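Local coordinates for protein uricase (Arthrobacter globiformis, PDB 2YZC) that oxidises uric acid to 5-hydroxyisourate with molecular oxygen, as a uricase, a step on the way to allantoin, and is captured here with bound allantoate, at residues A[24-29]-A[41-46]; A[221-226]-A[277-282]; A[227-232]-A[243-248]. One frame throughout, in Å; residues are numbered along the deposited sequence.

Contact 1. Residues A[24-29]-A[41-46]; sequences EVRLVK and DLNVTS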
loop_
_atom_site.group_PDB
_atom_site.type_symbol
_atom_site.label_atom_id
_atom_site.label_comp_id
_atom_site.label_asym_id
_atom_site.label_seq_id
_atom_site.Cartn_x
_atom_site.Cartn_y
_atom_site.Cartn_z
ATOM N N GLU A 24 12.951 -5.877 -9.511
ATOM C CA GLU A 24 11.630 -5.604 -10.062
ATOM C C GLU A 24 11.571 -5.103 -11.501
ATOM O O GLU A 24 11.049 -4.018 -11.781
ATOM C CB GLU A 24 10.876 -4.653 -9.124
ATOM C CG GLU A 24 10.833 -5.178 -7.683
ATOM C CD GLU A 24 9.689 -4.605 -6.862
ATOM O OE1 GLU A 24 9.956 -3.906 -5.858
ATOM O OE2 GLU A 24 8.523 -4.861 -7.221
ATOM N N VAL A 25 12.104 -5.914 -12.409
ATOM C CA VAL A 25 12.078 -5.609 -13.837
ATOM C C VAL A 25 10.746 -6.197 -14.311
ATOM O O VAL A 25 10.574 -7.416 -14.339
ATOM C CB VAL A 25 13.247 -6.297 -14.575
ATOM C CG1 VAL A 25 13.116 -6.093 -16.088
ATOM C CG2 VAL A 25 14.570 -5.725 -14.080
ATOM N N ARG A 26 9.797 -5.330 -14.650
ATOM C CA ARG A 26 8.482 -5.788 -15.091
ATOM C C ARG A 26 8.491 -6.160 -16.563
ATOM O O ARG A 26 8.753 -5.327 -17.437
ATOM C CB ARG A 26 7.433 -4.713 -14.802
ATOM C CG ARG A 26 7.145 -4.554 -13.312
ATOM C CD ARG A 26 6.254 -5.680 -12.784
ATOM N NE ARG A 26 4.885 -5.570 -13.293
ATOM C CZ ARG A 26 4.364 -6.333 -14.250
ATOM N NH1 ARG A 26 3.108 -6.141 -14.638
ATOM N NH2 ARG A 26 5.084 -7.289 -14.816
ATOM N N LEU A 27 8.198 -7.427 -16.823
ATOM C CA LEU A 27 8.202 -7.956 -18.174
ATOM C C LEU A 27 6.896 -8.609 -18.586
ATOM O O LEU A 27 6.298 -9.360 -17.825
ATOM C CB LEU A 27 9.321 -9.000 -18.315
ATOM C CG LEU A 27 9.175 -10.018 -19.458
ATOM C CD1 LEU A 27 9.525 -9.360 -20.798
ATOM C CD2 LEU A 27 10.095 -11.203 -19.200
ATOM N N VAL A 28 6.462 -8.309 -19.803
ATOM C CA VAL A 28 5.278 -8.942 -20.350
ATOM C C VAL A 28 5.729 -9.511 -21.684
ATOM O O VAL A 28 6.203 -8.776 -22.552
ATOM C CB VAL A 28 4.116 -7.948 -20.554
ATOM C CG1 VAL A 28 3.016 -8.596 -21.392
ATOM C CG2 VAL A 28 3.539 -7.553 -19.205
ATOM N N LYS A 29 5.625 -10.831 -21.820
ATOM C CA LYS A 29 6.008 -11.509 -23.053
ATOM C C LYS A 29 4.751 -12.010 -23.752
ATOM O O LYS A 29 3.996 -12.816 -23.200
ATOM C CB LYS A 29 6.924 -12.700 -22.759
ATOM C CG LYS A 29 7.277 -13.538 -23.994
ATOM C CD LYS A 29 8.021 -12.711 -25.030
ATOM C CE LYS A 29 8.431 -13.540 -26.244
ATOM N NZ LYS A 29 7.267 -13.991 -27.054
ATOM N N ASP A 41 3.435 -12.795 -17.726
ATOM C CA ASP A 41 3.645 -11.535 -17.012
ATOM C C ASP A 41 4.510 -11.787 -15.776
ATOM O O ASP A 41 4.083 -12.487 -14.861
ATOM C CB ASP A 41 2.262 -10.992 -16.607
ATOM C CG ASP A 41 2.286 -9.536 -16.173
ATOM O OD1 ASP A 41 3.381 -8.982 -15.946
ATOM O OD2 ASP A 41 1.183 -8.946 -16.049
ATOM N N LEU A 42 5.710 -11.204 -15.752
ATOM C CA LEU A 42 6.649 -11.395 -14.643
ATOM C C LEU A 42 7.244 -10.118 -14.037
ATOM O O LEU A 42 7.324 -9.079 -14.693
ATOM C CB LEU A 42 7.834 -12.260 -15.100
ATOM C CG LEU A 42 7.609 -13.656 -15.684
ATOM C CD1 LEU A 42 8.950 -14.226 -16.162
ATOM C CD2 LEU A 42 6.988 -14.558 -14.636
ATOM N N ASN A 43 7.668 -10.228 -12.776
ATOM C CA ASN A 43 8.342 -9.148 -12.054
ATOM C C ASN A 43 9.660 -9.837 -11.688
ATOM O O ASN A 43 9.706 -10.638 -10.750
ATOM C CB ASN A 43 7.578 -8.770 -10.779
ATOM C CG ASN A 43 8.145 -7.532 -10.104
ATOM O OD1 ASN A 43 7.927 -7.300 -8.909
ATOM N ND2 ASN A 43 8.865 -6.722 -10.867
ATOM N N VAL A 44 10.722 -9.516 -12.425
ATOM C CA VAL A 44 12.028 -10.159 -12.253
ATOM C C VAL A 44 13.109 -9.388 -11.499
ATOM O O VAL A 44 13.277 -8.186 -11.672
ATOM C CB VAL A 44 12.604 -10.539 -13.646
ATOM C CG1 VAL A 44 13.882 -11.355 -13.498
ATOM C CG2 VAL A 44 11.548 -11.312 -14.447
ATOM N N THR A 45 13.853 -10.110 -10.668
ATOM C CA THR A 45 14.939 -9.519 -9.903
ATOM C C THR A 45 16.195 -10.353 -10.134
ATOM O O THR A 45 16.158 -11.582 -10.052
ATOM C CB THR A 45 14.614 -9.486 -8.401
ATOM O OG1 THR A 45 13.566 -8.533 -8.161
ATOM C CG2 THR A 45 15.855 -9.098 -7.591
ATOM N N SER A 46 17.301 -9.671 -10.419
ATOM C CA SER A 46 18.582 -10.322 -10.678
ATOM C C SER A 46 19.675 -9.751 -9.782
ATOM O O SER A 46 19.849 -8.536 -9.713
ATOM C CB SER A 46 18.975 -10.111 -12.146
ATOM O OG SER A 46 20.324 -10.482 -12.400
HETATM O O HOH W 1 1.150 -6.173 -16.993
#
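Asp41 meets Arg26 through a single oxygen: OD1 forms a salt bridge with NH2 at 2.7 Å and takes a weak bond from NH1. The guanidinium and carboxylate planes stand 30° apart. A water donates to Asp41 OD2 and weakly accepts from Arg26 NH1, while OD2 also receives Trp115 NE1. Arg26 folds at chi2 (-77°) and chi3 (-70°), which turns CD and then NE out of an extended path, and the guanidinium lies beside Asp41 and Leu42. Leu42 and Leu27 form a hydrogen-bonded antiparallel pair, and Leu42 O accepts from Leu27 N at 2.8 Å. Arg26 NH2 grips Leu42 O at 2.9 Å from the opposite face of the carbonyl plane. Asn43 sits across from Arg26 in a non-hydrogen-bonded pair, its CB packing on Arg26 CD. Val44 O accepts from Val25 N at 2.7 Å. Glu24 and Val25 oppose Val44 in a G1 beta bulge. Beside the bulge, Thr45 OG1 accepts a nearly straight bond from Glu24 N at 3.0 Å; Glu24's carboxylate is bound by Arg274 and Tyr276 of the third subunit. The segments are the arms of hairpin 13-31/38-50; strand 103-117 flanks 41-46, and Val28 and Lys29 pair with a strand of the second subunit. The face turned away from Arg26, Asp41 and Asn43 bears Val25, Leu27, Leu42 and Val44; Tyr75 of helix 67-78 lies on Val25 and Leu27, Phe88 of helix 85-99 on Leu27 and Leu42.

Contact 2. Residues A[221-226]-A[277-282]; sequences ALQQTM and GLIEAT. With 1AL (allantoate ion), chain I.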
loop_
_atom_site.group_PDB
_atom_site.type_symbol
_atom_site.label_atom_id
_atom_site.label_comp_id
_atom_site.label_asym_id
_atom_site.label_seq_id
_atom_site.Cartn_x
_atom_site.Cartn_y
_atom_site.Cartn_z
ATOM N N ALA A 221 -6.338 -26.714 15.521
ATOM C CA ALA A 221 -5.321 -25.678 15.681
ATOM C C ALA A 221 -4.793 -25.299 14.298
ATOM O O ALA A 221 -4.749 -26.136 13.396
ATOM C CB ALA A 221 -4.177 -26.192 16.543
ATOM N N LEU A 222 -4.402 -24.042 14.127
ATOM C CA LEU A 222 -3.869 -23.606 12.842
ATOM C C LEU A 222 -2.588 -24.397 12.571
ATOM O O LEU A 222 -2.275 -24.709 11.421
ATOM C CB LEU A 222 -3.546 -22.110 12.862
ATOM C CG LEU A 222 -3.867 -21.315 11.590
ATOM C CD1 LEU A 222 -3.068 -20.029 11.604
ATOM C CD2 LEU A 222 -3.549 -22.122 10.342
ATOM N N GLN A 223 -1.853 -24.717 13.635
ATOM C CA GLN A 223 -0.610 -25.485 13.511
ATOM C C GLN A 223 -0.868 -26.861 12.887
ATOM O O GLN A 223 -0.062 -27.355 12.094
ATOM C CB GLN A 223 0.065 -25.668 14.882
ATOM C CG GLN A 223 0.685 -24.397 15.484
ATOM C CD GLN A 223 -0.297 -23.581 16.322
ATOM O OE1 GLN A 223 -1.496 -23.567 16.055
ATOM N NE2 GLN A 223 0.219 -22.884 17.330
ATOM N N GLN A 224 -1.989 -27.478 13.252
ATOM C CA GLN A 224 -2.344 -28.799 12.734
ATOM C C GLN A 224 -2.732 -28.706 11.263
ATOM O O GLN A 224 -2.342 -29.544 10.443
ATOM C CB GLN A 224 -3.513 -29.385 13.533
ATOM C CG GLN A 224 -3.917 -30.799 13.121
ATOM C CD GLN A 224 -5.291 -31.195 13.646
ATOM O OE1 GLN A 224 -5.641 -32.377 13.682
ATOM N NE2 GLN A 224 -6.080 -30.204 14.042
ATOM N N THR A 225 -3.521 -27.689 10.936
ATOM C CA THR A 225 -3.951 -27.476 9.564
ATOM C C THR A 225 -2.718 -27.259 8.685
ATOM O O THR A 225 -2.640 -27.771 7.573
ATOM C CB THR A 225 -4.884 -26.246 9.464
ATOM O OG1 THR A 225 -6.123 -26.544 10.124
ATOM C CG2 THR A 225 -5.153 -25.874 7.997
ATOM N N MET A 226 -1.751 -26.510 9.199
ATOM C CA MET A 226 -0.534 -26.236 8.447
ATOM C C MET A 226 0.310 -27.498 8.269
ATOM O O MET A 226 0.886 -27.725 7.206
ATOM C CB MET A 226 0.288 -25.153 9.149
ATOM C CG MET A 226 1.598 -24.822 8.447
ATOM S SD MET A 226 2.458 -23.445 9.230
ATOM C CE MET A 226 2.742 -24.153 10.875
ATOM N N GLY A 277 -2.742 -13.593 14.568
ATOM C CA GLY A 277 -1.855 -14.667 14.961
ATOM C C GLY A 277 -0.987 -14.958 13.748
ATOM O O GLY A 277 -1.428 -14.775 12.612
ATOM N N LEU A 278 0.250 -15.382 13.975
ATOM C CA LEU A 278 1.148 -15.710 12.875
ATOM C C LEU A 278 1.790 -17.046 13.217
ATOM O O LEU A 278 2.601 -17.137 14.141
ATOM C CB LEU A 278 2.213 -14.631 12.700
ATOM C CG LEU A 278 3.181 -14.838 11.531
ATOM C CD1 LEU A 278 2.399 -14.975 10.221
ATOM C CD2 LEU A 278 4.156 -13.670 11.465
ATOM N N ILE A 279 1.382 -18.080 12.488
ATOM C CA ILE A 279 1.866 -19.444 12.694
ATOM C C ILE A 279 2.768 -19.819 11.522
ATOM O O ILE A 279 2.368 -19.702 10.362
ATOM C CB ILE A 279 0.666 -20.430 12.792
ATOM C CG1 ILE A 279 0.020 -20.348 14.182
ATOM C CG2 ILE A 279 1.125 -21.857 12.552
ATOM C CD1 ILE A 279 -0.498 -18.977 14.578
ATOM N N GLU A 280 3.984 -20.270 11.823
ATOM C CA GLU A 280 4.929 -20.616 10.767
ATOM C C GLU A 280 5.671 -21.916 11.057
ATOM O O GLU A 280 5.960 -22.239 12.212
ATOM C CB GLU A 280 5.940 -19.480 10.592
ATOM C CG GLU A 280 5.350 -18.092 10.851
ATOM C CD GLU A 280 6.296 -16.965 10.488
ATOM O OE1 GLU A 280 6.403 -16.646 9.287
ATOM O OE2 GLU A 280 6.937 -16.403 11.401
ATOM N N ALA A 281 5.994 -22.655 10.002
ATOM C CA ALA A 281 6.701 -23.912 10.176
ATOM C C ALA A 281 7.285 -24.462 8.890
ATOM O O ALA A 281 6.864 -24.113 7.786
ATOM C CB ALA A 281 5.779 -24.949 10.793
ATOM N N THR A 282 8.266 -25.338 9.069
ATOM C CA THR A 282 8.942 -26.011 7.978
ATOM C C THR A 282 8.605 -27.492 8.109
ATOM O O THR A 282 8.785 -28.082 9.178
ATOM C CB THR A 282 10.472 -25.869 8.084
ATOM O OG1 THR A 282 10.834 -24.484 8.141
ATOM C CG2 THR A 282 11.146 -26.516 6.882
HETATM C C1 1AL I . -4.258 -21.259 17.028
HETATM O O2 1AL I . -4.463 -22.225 16.274
HETATM N N3 1AL I . -3.098 -21.103 17.722
HETATM N N4 1AL I . -5.312 -20.349 17.089
HETATM C C5 1AL I . -4.084 -18.060 16.460
HETATM O O6 1AL I . -3.488 -18.637 15.532
HETATM O O7 1AL I . -4.130 -16.833 16.642
HETATM C C8 1AL I . -5.057 -18.926 17.318
HETATM C C9 1AL I . -4.859 -17.940 19.552
HETATM O O10 1AL I . -5.172 -16.888 20.149
HETATM N N11 1AL I . -3.714 -18.636 19.836
HETATM N N12 1AL I . -5.631 -18.472 18.579
#
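Ile279 lays its CG1 over one face of the flat Gln223 amide, 3.9 Å from CD, and the two side chains cross at about a right angle. Beyond the amide oxygen lies the flat ureido group of allantoate, whose N3 gives a long, weak hydrogen bond to Gln223 OE1 (3.4 Å). The bend at chi2 (88°) sets CD of Gln223 beneath Ile279 CG1. The ligand's O2 is held more firmly: Leu222 N donates to it at 2.8 Å along an almost straight path, 176° at the hydrogen. Ala221 is the N-cap of helix 222-236, so this oxygen sits at the helix's amino end, whose dipole would probably favour it. With an alanine at Gln223, N3 of the ligand would probably be left without this acceptor and CG1 of Ile279 without the amide beneath it. In the tunnelling fold of uricases, helices lie against an antiparallel sheet and pockets form between subunits; here Thr67 and Asp68 of the third subunit, with Asn249 of this chain, complete the grip on allantoate. Leu222 packs CD1 against Ile279 CB at 3.9 Å. Ile279 CD1 comes to 3.2 Å from carboxylate oxygen O6 of the ligand. At Gly277 a side chain would collide with the other carboxylate oxygen, O7. One turn on along the helix from Leu222, Met226 starts toward the strand, CG anti to the backbone N (chi1 179°), and its SD lies 3.7 Å from Ala281 N.

Contact 3. Residues A[227-232]-A[243-248]; sequences YEMGRA and IKMSLP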
loop_
_atom_site.group_PDB
_atom_site.type_symbol
_atom_site.label_atom_id
_atom_site.label_comp_id
_atom_site.label_asym_id
_atom_site.label_seq_id
_atom_site.Cartn_x
_atom_site.Cartn_y
_atom_site.Cartn_z
ATOM N N TYR A 227 0.380 -28.322 9.309
ATOM C CA TYR A 227 1.157 -29.549 9.229
ATOM C C TYR A 227 0.560 -30.464 8.159
ATOM O O TYR A 227 1.288 -31.019 7.345
ATOM C CB TYR A 227 1.173 -30.255 10.589
ATOM C CG TYR A 227 1.929 -31.561 10.589
ATOM C CD1 TYR A 227 3.319 -31.587 10.645
ATOM C CD2 TYR A 227 1.250 -32.773 10.502
ATOM C CE1 TYR A 227 4.017 -32.796 10.613
ATOM C CE2 TYR A 227 1.933 -33.980 10.468
ATOM C CZ TYR A 227 3.313 -33.985 10.521
ATOM O OH TYR A 227 3.981 -35.185 10.469
ATOM N N GLU A 228 -0.765 -30.612 8.155
ATOM C CA GLU A 228 -1.434 -31.458 7.167
ATOM C C GLU A 228 -1.220 -30.945 5.743
ATOM O O GLU A 228 -1.058 -31.735 4.807
ATOM C CB GLU A 228 -2.931 -31.548 7.471
ATOM C CG GLU A 228 -3.229 -32.317 8.749
ATOM C CD GLU A 228 -2.657 -33.729 8.723
ATOM O OE1 GLU A 228 -2.062 -34.148 9.738
ATOM O OE2 GLU A 228 -2.805 -34.422 7.695
ATOM N N MET A 229 -1.233 -29.627 5.575
ATOM C CA MET A 229 -1.003 -29.035 4.258
ATOM C C MET A 229 0.409 -29.393 3.783
ATOM O O MET A 229 0.601 -29.833 2.651
ATOM C CB MET A 229 -1.169 -27.511 4.328
ATOM C CG MET A 229 -2.619 -27.057 4.499
ATOM S SD MET A 229 -2.804 -25.332 5.034
ATOM C CE MET A 229 -2.163 -24.447 3.581
ATOM N N GLY A 230 1.395 -29.220 4.658
ATOM C CA GLY A 230 2.767 -29.532 4.297
ATOM C C GLY A 230 3.028 -31.006 4.035
ATOM O O GLY A 230 3.754 -31.354 3.103
ATOM N N ARG A 231 2.440 -31.873 4.855
ATOM C CA ARG A 231 2.621 -33.314 4.710
ATOM C C ARG A 231 2.087 -33.811 3.370
ATOM O O ARG A 231 2.719 -34.630 2.707
ATOM C CB ARG A 231 1.913 -34.060 5.854
ATOM C CG ARG A 231 2.110 -35.571 5.824
ATOM C CD ARG A 231 1.604 -36.232 7.107
ATOM N NE ARG A 231 0.150 -36.189 7.230
ATOM C CZ ARG A 231 -0.687 -36.930 6.509
ATOM N NH1 ARG A 231 -0.218 -37.780 5.606
ATOM N NH2 ARG A 231 -1.997 -36.824 6.692
ATOM N N ALA A 232 0.922 -33.312 2.976
ATOM C CA ALA A 232 0.317 -33.714 1.711
ATOM C C ALA A 232 1.247 -33.412 0.535
ATOM O O ALA A 232 1.338 -34.191 -0.413
ATOM C CB ALA A 232 -1.019 -32.992 1.519
ATOM N N ILE A 243 8.895 -27.772 2.615
ATOM C CA ILE A 243 7.969 -26.698 2.317
ATOM C C ILE A 243 7.843 -25.878 3.585
ATOM O O ILE A 243 7.752 -26.423 4.688
ATOM C CB ILE A 243 6.591 -27.243 1.878
ATOM C CG1 ILE A 243 5.636 -26.073 1.604
ATOM C CG2 ILE A 243 6.023 -28.166 2.946
ATOM C CD1 ILE A 243 4.321 -26.486 0.993
ATOM N N LYS A 244 7.880 -24.563 3.427
ATOM C CA LYS A 244 7.764 -23.659 4.555
ATOM C C LYS A 244 6.504 -22.848 4.360
ATOM O O LYS A 244 6.204 -22.424 3.246
ATOM C CB LYS A 244 8.960 -22.713 4.623
ATOM C CG LYS A 244 10.277 -23.395 4.929
ATOM C CD LYS A 244 11.376 -22.375 5.152
ATOM C CE LYS A 244 12.610 -23.030 5.753
ATOM N NZ LYS A 244 13.620 -22.007 6.130
ATOM N N MET A 245 5.770 -22.639 5.443
ATOM C CA MET A 245 4.551 -21.856 5.364
ATOM C C MET A 245 4.508 -20.804 6.456
ATOM O O MET A 245 5.037 -20.995 7.556
ATOM C CB MET A 245 3.330 -22.766 5.475
ATOM C CG MET A 245 3.149 -23.678 4.282
ATOM S SD MET A 245 1.911 -24.946 4.585
ATOM C CE MET A 245 2.949 -26.246 5.187
ATOM N N SER A 246 3.875 -19.685 6.123
ATOM C CA SER A 246 3.705 -18.570 7.037
ATOM C C SER A 246 2.220 -18.256 6.909
ATOM O O SER A 246 1.776 -17.719 5.893
ATOM C CB SER A 246 4.550 -17.380 6.586
ATOM O OG SER A 246 4.441 -16.312 7.506
ATOM N N LEU A 247 1.457 -18.613 7.936
ATOM C CA LEU A 247 0.017 -18.418 7.911
ATOM C C LEU A 247 -0.527 -17.520 9.004
ATOM O O LEU A 247 -0.424 -17.836 10.186
ATOM C CB LEU A 247 -0.688 -19.771 8.011
ATOM C CG LEU A 247 -0.281 -20.861 7.017
ATOM C CD1 LEU A 247 -1.085 -22.118 7.291
ATOM C CD2 LEU A 247 -0.519 -20.376 5.594
ATOM N N PRO A 248 -1.104 -16.374 8.625
ATOM C CA PRO A 248 -1.650 -15.501 9.662
ATOM C C PRO A 248 -3.023 -16.031 10.052
ATOM O O PRO A 248 -3.708 -16.656 9.235
ATOM C CB PRO A 248 -1.748 -14.147 8.959
ATOM C CG PRO A 248 -2.036 -14.532 7.540
ATOM C CD PRO A 248 -1.072 -15.688 7.321
#
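Gly230 and Ile243 bring helix 227-232 and strand 243-248 nearest, CA to CA 6.2 Å, with the two axes running nearly antiparallel at 154° and approaching to 9.0 Å. No hydrogen bond crosses; the join is made by apolar side chains against a bare patch of helix. Met245 puts its terminal methyl on that patch, CE lying 3.4 Å from Gly230 N and equally close to Gly230 CA. A CB on Gly230 would collide with this methyl, so the glycine is what lets the methionine rest on the helix backbone. Farther back along the same side chain, Met245 SD touches Met229 CB at 4.0 Å. Ile243 comes to Gly230 with its CG2 branch, 3.8 Å from CA. Met229 SD meets Leu247 CD1 at 4.3 Å, the loosest of the touches. Helix 199-216 presses on the same region, Leu210 reaching both Met229 and Ile243, while Met226 and Leu222, earlier on helix 222-236, carry the packing on to Leu247. Strand 240-254 itself runs between strands 182-192 and 276-285, bonded by its backbone to both.

How the contacts relate
Contact 1 comes first along the chain, in the first of the two uricase family regions of the sequence, with contacts 2 and 3 in the second. It joins a beta hairpin on the other side of the chain's centre, its centre about 32 Å from that of contact 2 and about 28 Å from that of contact 3, yet all three reach one antiparallel sheet. Contacts 2 and 3, about 7 Å apart between centres, share helix 222-236; 227-232 and 243-248 follow 221-226 and precede 277-282. Strands 240-254 and 276-285 are neighbours, joined by backbone bonds such as Ile279 to Leu247 and probably by Glu280 to Ser246. All three contacts touch the third subunit, which helps form contact 2's allantoate pocket.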